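Local coordinates for nucleotidyltransferase-like protein (Exiguobacterium sibiricum, PDB 3C18) that is of unconfirmed function but probably belongs with the nucleotidyltransferases, joining a nucleotidyltransferase-like domain to a helical substrate-binding-like domain and a helix-turn-helix domain, at residues L131-D136 / V153-H158; E242-S247 / E251-L256. All coordinates share one frame; numbering follows the deposited sequence.

Interaction 1 of 2, residues L131-D136 / V153-H158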
loop_
_atom_site.group_PDB
_atom_site.type_symbol
_atom_site.label_atom_id
_atom_site.label_comp_id
_atom_site.label_asym_id
_atom_site.label_seq_id
_atom_site.Cartn_x
_atom_site.Cartn_y
_atom_site.Cartn_z
ATOM N N LEU A 131 -1.206 10.572 10.129
ATOM C CA LEU A 131 -0.133 11.136 10.953
ATOM C C LEU A 131 1.142 11.230 10.143
ATOM O O LEU A 131 1.817 12.243 10.136
ATOM C CB LEU A 131 0.064 10.304 12.240
ATOM C CG LEU A 131 1.187 10.758 13.177
ATOM C CD1 LEU A 131 0.882 12.099 13.835
ATOM C CD2 LEU A 131 1.423 9.659 14.244
ATOM N N ARG A 132 1.392 10.203 9.358
ATOM C CA ARG A 132 2.598 10.137 8.519
ATOM C C ARG A 132 2.525 11.119 7.372
ATOM O O ARG A 132 3.503 11.806 7.040
ATOM C CB ARG A 132 2.782 8.723 7.975
ATOM C CG ARG A 132 4.033 8.526 7.186
ATOM C CD ARG A 132 5.295 8.502 8.098
ATOM N NE ARG A 132 5.270 7.417 9.094
ATOM C CZ ARG A 132 5.744 6.187 8.881
ATOM N NH1 ARG A 132 6.265 5.874 7.702
ATOM N NH2 ARG A 132 5.694 5.267 9.846
ATOM N N ARG A 133 1.358 11.235 6.765
ATOM C CA ARG A 133 1.188 12.206 5.658
ATOM C C ARG A 133 1.295 13.645 6.166
ATOM O O ARG A 133 1.901 14.526 5.529
ATOM C CB ARG A 133 -0.120 11.969 4.887
ATOM C CG ARG A 133 -0.180 10.645 4.151
ATOM C CD ARG A 133 0.662 10.575 2.873
ATOM N NE ARG A 133 2.098 10.497 3.121
ATOM C CZ ARG A 133 2.738 9.404 3.538
ATOM N NH1 ARG A 133 2.081 8.286 3.756
ATOM N NH2 ARG A 133 4.034 9.445 3.780
ATOM N N PHE A 134 0.749 13.871 7.344
ATOM C CA PHE A 134 0.807 15.204 7.987
ATOM C C PHE A 134 2.264 15.584 8.278
ATOM O O PHE A 134 2.740 16.662 7.988
ATOM C CB PHE A 134 -0.038 15.235 9.262
ATOM C CG PHE A 134 0.221 16.435 10.127
ATOM C CD1 PHE A 134 -0.327 17.671 9.810
ATOM C CD2 PHE A 134 0.998 16.332 11.258
ATOM C CE1 PHE A 134 -0.065 18.764 10.586
ATOM C CE2 PHE A 134 1.243 17.427 12.044
ATOM C CZ PHE A 134 0.700 18.651 11.697
ATOM N N GLN A 135 2.999 14.655 8.833
ATOM C CA GLN A 135 4.410 14.924 9.177
ATOM C C GLN A 135 5.244 15.215 7.957
ATOM O O GLN A 135 6.108 16.095 7.963
ATOM C CB GLN A 135 4.986 13.754 9.979
ATOM C CG GLN A 135 4.384 13.741 11.392
ATOM C CD GLN A 135 4.778 12.514 12.197
ATOM O OE1 GLN A 135 5.210 11.487 11.644
ATOM N NE2 GLN A 135 4.599 12.607 13.510
ATOM N N ASP A 136 4.966 14.513 6.874
ATOM C CA ASP A 136 5.775 14.672 5.662
ATOM C C ASP A 136 5.430 16.015 5.082
ATOM O O ASP A 136 6.282 16.740 4.574
ATOM C CB ASP A 136 5.473 13.603 4.600
ATOM C CG ASP A 136 6.116 12.267 4.902
ATOM O OD1 ASP A 136 6.807 12.133 5.932
ATOM O OD2 ASP A 136 5.919 11.349 4.096
ATOM N N VAL A 153 -0.284 16.774 2.116
ATOM C CA VAL A 153 -1.358 17.394 2.873
ATOM C C VAL A 153 -2.693 16.875 2.365
ATOM O O VAL A 153 -3.605 16.564 3.137
ATOM C CB VAL A 153 -1.330 18.915 2.812
ATOM C CG1 VAL A 153 -2.688 19.457 3.157
ATOM C CG2 VAL A 153 -0.261 19.422 3.786
ATOM N N HIS A 154 -2.780 16.745 1.049
ATOM C CA HIS A 154 -4.022 16.300 0.391
ATOM C C HIS A 154 -4.314 14.861 0.802
ATOM O O HIS A 154 -5.420 14.499 1.180
ATOM C CB HIS A 154 -3.894 16.443 -1.132
ATOM C CG HIS A 154 -5.055 15.895 -1.883
ATOM N ND1 HIS A 154 -5.183 14.556 -2.168
ATOM C CD2 HIS A 154 -6.159 16.497 -2.388
ATOM C CE1 HIS A 154 -6.323 14.351 -2.798
ATOM N NE2 HIS A 154 -6.927 15.512 -2.959
ATOM N N HIS A 155 -3.286 14.042 0.791
ATOM C CA HIS A 155 -3.435 12.642 1.177
ATOM C C HIS A 155 -3.850 12.550 2.635
ATOM O O HIS A 155 -4.715 11.766 3.011
ATOM C CB HIS A 155 -2.137 11.873 0.956
ATOM C CG HIS A 155 -1.763 11.696 -0.485
ATOM N ND1 HIS A 155 -0.816 10.786 -0.894
ATOM C CD2 HIS A 155 -2.208 12.305 -1.612
ATOM C CE1 HIS A 155 -0.680 10.849 -2.207
ATOM N NE2 HIS A 155 -1.522 11.755 -2.668
ATOM N N ALA A 156 -3.238 13.374 3.471
ATOM C CA ALA A 156 -3.571 13.355 4.912
ATOM C C ALA A 156 -5.020 13.674 5.079
ATOM O O ALA A 156 -5.720 13.109 5.899
ATOM C CB ALA A 156 -2.728 14.392 5.704
ATOM N N LEU A 157 -5.489 14.626 4.308
ATOM C CA LEU A 157 -6.913 15.030 4.417
ATOM C C LEU A 157 -7.838 13.882 4.023
ATOM O O LEU A 157 -8.901 13.678 4.589
ATOM C CB LEU A 157 -7.203 16.241 3.541
ATOM C CG LEU A 157 -6.758 17.583 4.109
ATOM C CD1 LEU A 157 -6.787 18.650 3.042
ATOM C CD2 LEU A 157 -7.610 17.973 5.251
ATOM N N HIS A 158 -7.389 13.108 3.061
ATOM C CA HIS A 158 -8.156 11.956 2.578
ATOM C C HIS A 158 -8.206 10.899 3.697
ATOM O O HIS A 158 -9.234 10.327 3.985
ATOM C CB HIS A 158 -7.538 11.360 1.317
ATOM C CG HIS A 158 -8.411 10.353 0.654
ATOM N ND1 HIS A 158 -8.010 9.063 0.402
ATOM C CD2 HIS A 158 -9.692 10.444 0.228
ATOM C CE1 HIS A 158 -9.005 8.407 -0.168
ATOM N NE2 HIS A 158 -10.035 9.225 -0.290
#
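Arg-133 and Ala-156 meet where two successive long helices, 116-142 and 146-167, pack as an antiparallel helical hairpin in the YgxA-like substrate-binding region. The short axis segments run at 157° to each other and approach to 7.8 Å, a close distance that the small side chain of Ala-156 makes possible.

The contact across the hairpin is made largely by apolar carbon. CB of Ala-156 points at the facing helix, lying 3.7 Å from CB of Arg-133 and 3.9 Å from the backbone N of Phe-134. A methyl group suits this place because it reaches the partner backbone without forcing the helices apart. The methylenes of Arg-133 carry the rest: CD comes within 3.6 Å of CB of His-155. Phe-134 turns its ring to the flank of the hairpin, where it packs on Leu-212, Glu-213 and Leu-216 of helix 201-218.

The polar end of Arg-133 is bound on both helices. Bends at chi2 (-75°) and chi3 turn the guanidinium away from segment 153-158, and there it bridges the hairpin: NH2 goes to Asp-136 of its own helix and NE hydrogen-bonds to ND1 of His-152 on the other. The long side chain thus serves twice, in apolar packing along its methylenes and as an ion-pair partner at its end. Beyond, the His-154 ring stacks on His-154 of the second subunit, so helix 146-167 also meets that subunit; His-155, modelled in two conformers, may meet its own counterpart there. NH2 of Arg-133 forms a salt bridge of 2.7 Å to OD2 of Asp-136, one helical turn on; the oxygen lies near the guanidinium plane, but the nitrogen approaches it from 45° outside the carboxylate plane.

Interaction 2 of 2, residues E242-S247 / E251-L256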
loop_
_atom_site.group_PDB
_atom_site.type_symbol
_atom_site.label_atom_id
_atom_site.label_comp_id
_atom_site.label_asym_id
_atom_site.label_seq_id
_atom_site.Cartn_x
_atom_site.Cartn_y
_atom_site.Cartn_z
ATOM N N GLU A 242 8.641 -6.194 22.188
ATOM C CA GLU A 242 7.463 -6.933 22.664
ATOM C C GLU A 242 6.197 -6.481 21.916
ATOM O O GLU A 242 5.309 -7.256 21.584
ATOM C CB GLU A 242 7.285 -6.745 24.156
ATOM C CG GLU A 242 8.276 -7.577 24.968
ATOM C CD GLU A 242 8.211 -7.303 26.477
ATOM O OE1 GLU A 242 7.650 -6.275 26.898
ATOM O OE2 GLU A 242 8.767 -8.121 27.255
ATOM N N LEU A 243 6.113 -5.198 21.708
ATOM C CA LEU A 243 4.987 -4.597 20.970
ATOM C C LEU A 243 5.014 -5.070 19.518
ATOM O O LEU A 243 3.995 -5.470 18.935
ATOM C CB LEU A 243 5.046 -3.061 21.021
ATOM C CG LEU A 243 4.633 -2.286 22.284
ATOM C CD1 LEU A 243 4.926 -0.801 22.127
ATOM C CD2 LEU A 243 3.167 -2.476 22.622
HETATM N N MSE A 244 6.203 -5.053 18.947
HETATM C CA MSE A 244 6.387 -5.468 17.559
HETATM C C MSE A 244 6.072 -6.914 17.317
HETATM O O MSE A 244 5.756 -7.292 16.186
HETATM C CB MSE A 244 7.795 -5.194 17.051
HETATM C CG MSE A 244 8.144 -3.756 16.978
HETATM SE SE MSE A 244 7.368 -2.784 15.490
HETATM C CE MSE A 244 8.303 -3.707 14.120
ATOM N N GLU A 245 6.178 -7.716 18.372
ATOM C CA GLU A 245 6.027 -9.151 18.277
ATOM C C GLU A 245 4.635 -9.613 18.655
ATOM O O GLU A 245 4.286 -10.745 18.458
ATOM C CB GLU A 245 7.027 -9.881 19.180
ATOM C CG GLU A 245 8.487 -9.798 18.728
ATOM C CD GLU A 245 8.702 -10.272 17.282
ATOM O OE1 GLU A 245 8.526 -11.486 17.099
ATOM O OE2 GLU A 245 9.075 -9.450 16.374
ATOM N N GLU A 246 3.850 -8.708 19.185
ATOM C CA GLU A 246 2.480 -9.013 19.647
ATOM C C GLU A 246 1.597 -9.230 18.433
ATOM O O GLU A 246 1.509 -8.393 17.566
ATOM C CB GLU A 246 1.974 -7.861 20.486
ATOM C CG GLU A 246 0.619 -8.041 21.068
ATOM C CD GLU A 246 0.544 -9.195 22.026
ATOM O OE1 GLU A 246 1.590 -9.579 22.613
ATOM O OE2 GLU A 246 -0.564 -9.736 22.154
ATOM N N SER A 247 0.934 -10.362 18.373
ATOM C CA SER A 247 0.199 -10.716 17.152
ATOM C C SER A 247 -0.917 -9.742 16.814
ATOM O O SER A 247 -1.114 -9.383 15.641
ATOM C CB SER A 247 -0.310 -12.157 17.228
ATOM O OG SER A 247 -1.309 -12.256 18.200
ATOM N N GLU A 251 -0.638 -5.760 12.011
ATOM C CA GLU A 251 -0.974 -4.814 10.925
ATOM C C GLU A 251 -0.452 -3.421 11.200
ATOM O O GLU A 251 -0.392 -2.588 10.310
ATOM C CB GLU A 251 -2.481 -4.744 10.705
ATOM C CG GLU A 251 -3.123 -6.081 10.321
ATOM C CD GLU A 251 -2.618 -6.612 8.969
ATOM O OE1 GLU A 251 -2.259 -5.806 8.080
ATOM O OE2 GLU A 251 -2.613 -7.842 8.803
ATOM N N LEU A 252 -0.042 -3.186 12.441
ATOM C CA LEU A 252 0.409 -1.858 12.832
ATOM C C LEU A 252 1.912 -1.784 12.923
ATOM O O LEU A 252 2.452 -0.728 13.191
ATOM C CB LEU A 252 -0.192 -1.465 14.176
ATOM C CG LEU A 252 -1.660 -1.044 14.202
ATOM C CD1 LEU A 252 -2.157 -0.940 15.663
ATOM C CD2 LEU A 252 -1.811 0.274 13.447
ATOM N N LYS A 253 2.603 -2.890 12.654
ATOM C CA LYS A 253 4.077 -2.905 12.817
ATOM C C LYS A 253 4.742 -1.730 12.121
ATOM O O LYS A 253 5.631 -1.072 12.658
ATOM C CB LYS A 253 4.724 -4.209 12.321
ATOM C CG LYS A 253 4.501 -5.377 13.218
ATOM C CD LYS A 253 5.161 -6.654 12.696
ATOM C CE LYS A 253 6.674 -6.597 12.600
ATOM N NZ LYS A 253 7.253 -7.999 12.404
ATOM N N VAL A 254 4.277 -1.437 10.928
ATOM C CA VAL A 254 4.971 -0.459 10.097
ATOM C C VAL A 254 4.931 0.927 10.673
ATOM O O VAL A 254 5.812 1.774 10.395
ATOM C CB VAL A 254 4.411 -0.439 8.666
ATOM C CG1 VAL A 254 4.850 0.815 7.933
ATOM C CG2 VAL A 254 4.893 -1.682 7.927
ATOM N N ASP A 255 3.902 1.167 11.487
ATOM C CA ASP A 255 3.665 2.524 12.020
ATOM C C ASP A 255 3.729 2.651 13.534
ATOM O O ASP A 255 3.511 3.706 14.085
ATOM C CB ASP A 255 2.298 3.022 11.527
ATOM C CG ASP A 255 2.348 3.524 10.066
ATOM O OD1 ASP A 255 3.110 4.497 9.770
ATOM O OD2 ASP A 255 1.606 2.944 9.238
ATOM N N LEU A 256 4.040 1.547 14.194
ATOM C CA LEU A 256 4.017 1.483 15.646
ATOM C C LEU A 256 5.011 2.492 16.244
ATOM O O LEU A 256 4.707 3.226 17.166
ATOM C CB LEU A 256 4.309 0.038 16.106
ATOM C CG LEU A 256 3.672 -0.539 17.357
ATOM C CD1 LEU A 256 2.233 -0.154 17.434
ATOM C CD2 LEU A 256 3.824 -2.055 17.257
#
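The end of helix 240-245 faces the start of helix 253-265, with the chain turning between them in the helix-turn-helix region. The backbones come nearest at Met-244 and Lys-253, whose CA atoms are 5.9 Å apart, and no hydrogen bond joins the two segments.

Side chains fill the gap. Met-244 is bent at chi2 (-76°) and chi3 (-66°), which brings its end to the second helix: SE lies 3.7 Å from the backbone O of Lys-253 and 4.0 Å from CD2 of Leu-256, while CE touches CE of Lys-253 at 3.6 Å. Methionine's flexible, unbranched chain, here with selenium in place of sulfur, is well suited to such a curved path. Leu-256 points at the first helix and slides past Met-244 in the opposite direction. Its CD2 rests 4.1 Å from CB of Leu-243 and 3.8 Å from the O of that residue. Behind this pair, Leu-243 packs on Met-231 and Leu-256 on Leu-227, so the leucines pack both helices against helix 220-231, a three-helix core as in helix-turn-helix domains.

Lys-253 lays its aliphatic stem against the end of the first helix, with CD 3.6 Å from the backbone O of Met-244. Its ammonium hydrogen-bonds to the O of Trp-53 of the second subunit; OE2 of Glu-245, 4.6 Å from NZ, is bound to OG1 of Thr-54 there, on which Met-244 also packs. With no hydrogen bond across it, the contact rests on van der Waals packing, partly against backbone carbonyls, while Lys-253, Glu-245 and Met-244 also reach the second subunit.

Interaction 1 precedes interaction 2 along the chain, and their centres are 21 Å apart. The first joins helices 116-142 and 146-167 in the YgxA-like region; the second joins helices 240-245 and 253-265 in the helix-turn-helix region. Although they lie in different regions of the chain, they touch directly: NH2 of Arg-132 forms a 2.7 Å salt bridge to OD1 of Asp-255. Farther along helix 253-265, Phe-262 receives Leu-131, so helix 116-142 lies against helix 253-265 and the two regions are connected side by side. Each contact also reaches the second subunit, through histidines in 153-158 and through Lys-253 and Glu-245, which ties both regions to the dimer.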